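Local structure of PAAR motif family protein (Pseudomonas aeruginosa, 6XRF) at residues C[7-12]-C[47-52]. The protein probably acts as a PAAR-tipped type VI secretion effector of the PAAR/RHS kind, of which this chain is a short N-terminal helical piece. Sequence-based numbering, arbitrary orientation.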
# COMPACT_ATOMS: atom_id res chain seq x y z
N ALA C 7 0.75 -11.06 -7.95
CA ALA C 7 1.24 -11.04 -9.32
C ALA C 7 0.56 -9.95 -10.13
O ALA C 7 1.22 -9.19 -10.85
CB ALA C 7 1.04 -12.41 -9.98
N ARG C 8 -0.77 -9.85 -10.03
CA ARG C 8 -1.48 -8.80 -10.75
C ARG C 8 -0.99 -7.43 -10.31
O ARG C 8 -0.69 -6.56 -11.14
CB ARG C 8 -2.99 -8.93 -10.52
CG ARG C 8 -3.84 -8.00 -11.39
CD ARG C 8 -5.33 -8.29 -11.27
NE ARG C 8 -6.14 -7.13 -11.64
CZ ARG C 8 -7.47 -7.11 -11.70
NH1 ARG C 8 -8.18 -8.19 -11.41
NH2 ARG C 8 -8.10 -6.00 -12.05
N LEU C 9 -0.86 -7.21 -8.99
CA LEU C 9 -0.44 -5.91 -8.49
C LEU C 9 0.97 -5.58 -8.96
O LEU C 9 1.21 -4.52 -9.54
CB LEU C 9 -0.52 -5.88 -6.97
CG LEU C 9 -0.41 -4.51 -6.29
CD1 LEU C 9 -1.35 -3.49 -6.91
CD2 LEU C 9 -0.71 -4.66 -4.80
N GLY C 10 1.92 -6.49 -8.73
CA GLY C 10 3.29 -6.25 -9.15
C GLY C 10 3.40 -6.00 -10.64
O GLY C 10 4.20 -5.18 -11.08
N ASP C 11 2.60 -6.71 -11.43
CA ASP C 11 2.58 -6.48 -12.87
C ASP C 11 2.02 -5.10 -13.19
O ASP C 11 2.61 -4.33 -13.96
CB ASP C 11 1.76 -7.56 -13.57
CG ASP C 11 1.76 -7.41 -15.07
OD1 ASP C 11 2.79 -7.72 -15.70
OD2 ASP C 11 0.72 -6.98 -15.63
N GLU C 12 0.86 -4.76 -12.61
CA GLU C 12 0.22 -3.50 -12.93
C GLU C 12 1.11 -2.31 -12.60
O GLU C 12 1.25 -1.38 -13.41
CB GLU C 12 -1.12 -3.39 -12.20
CG GLU C 12 -2.33 -3.75 -13.06
CD GLU C 12 -3.60 -3.96 -12.26
OE1 GLU C 12 -3.65 -3.51 -11.10
OE2 GLU C 12 -4.54 -4.59 -12.79
N ALA C 47 -5.66 -6.97 -2.62
CA ALA C 47 -6.95 -6.90 -3.31
C ALA C 47 -7.49 -5.47 -3.33
O ALA C 47 -8.00 -5.02 -4.36
CB ALA C 47 -7.95 -7.84 -2.63
N ALA C 48 -7.36 -4.75 -2.22
CA ALA C 48 -7.92 -3.40 -2.14
C ALA C 48 -7.23 -2.47 -3.14
O ALA C 48 -7.89 -1.74 -3.88
CB ALA C 48 -7.78 -2.86 -0.72
N VAL C 49 -5.90 -2.49 -3.16
CA VAL C 49 -5.16 -1.60 -4.05
C VAL C 49 -5.49 -1.90 -5.51
O VAL C 49 -5.61 -0.99 -6.33
CB VAL C 49 -3.65 -1.70 -3.77
CG1 VAL C 49 -2.86 -0.81 -4.71
CG2 VAL C 49 -3.35 -1.34 -2.32
N ILE C 50 -5.66 -3.18 -5.84
CA ILE C 50 -6.02 -3.56 -7.21
C ILE C 50 -7.35 -2.92 -7.59
O ILE C 50 -7.47 -2.27 -8.64
CB ILE C 50 -6.06 -5.09 -7.35
CG1 ILE C 50 -4.64 -5.63 -7.56
CG2 ILE C 50 -6.97 -5.51 -8.50
CD1 ILE C 50 -4.46 -7.06 -7.11
N LEU C 51 -8.37 -3.09 -6.75
CA LEU C 51 -9.69 -2.55 -7.06
C LEU C 51 -9.64 -1.03 -7.19
O LEU C 51 -10.31 -0.45 -8.06
CB LEU C 51 -10.68 -2.97 -5.98
CG LEU C 51 -12.12 -2.47 -6.07
CD1 LEU C 51 -12.82 -3.00 -7.31
CD2 LEU C 51 -12.90 -2.86 -4.81
N ALA C 52 -8.86 -0.37 -6.33
CA ALA C 52 -8.70 1.08 -6.45
C ALA C 52 -8.21 1.47 -7.83
O ALA C 52 -8.62 2.50 -8.39
CB ALA C 52 -7.74 1.58 -5.37
O HOH W 1 -6.33 -3.05 -10.80
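Helix 3-14 packs against helix 45-57 in this small all-helical N-terminal piece, and Ile50 is the residue that fills the seam, reaching between Arg8, Leu9 and Glu12. The N-to-C directions of the two segments diverge by 47°, and their axes approach to 9.8 Å. The branched isoleucine serves two surroundings at once. Its CG1 arm lies against the leucine, with Leu9 CD1 4.0 Å from Ile50 CG1, while its CG2 methyl is turned to the arginine. Ile50 CG2 sits over the centre of the guanidinium, 3.6 Å from Arg8 CZ, an apolar cover for the flat face of a charged group whose N-H bonds point outward in its plane, leaving the face without donors. In Leu9, chi1 sets CG beside the carbonyl carbon and chi2 (49°) then places CD1 against Val49, 3.8 Å from Val49 CG1, which extends the apolar patch. Arginine suits the border of the seam because its extended chain can bring the guanidinium over the isoleucine and still offer its edge to a carboxylate. One turn along the same helix, Glu12 takes that edge: Arg8 NE donates to Glu12 OE2 at 3.2 Å in a nearly straight hydrogen bond (168°) that is part of a salt bridge, nearly in the guanidinium plane but reaching the oxygen from above the carboxylate plane. The other carboxylate oxygen is joined to helix 45-57 through a water, which donates to Glu12 OE1 at 2.7 Å and to Ile50 O at 2.6 Å, a water-mediated polar link between the two helices. Helix 45-57 is in turn backed by helix 25-37, where Ala52 touches Leu31 and Ile32, whereas Asp11 of helix 3-14 forms a salt bridge to a basic side chain on the chain of another protein.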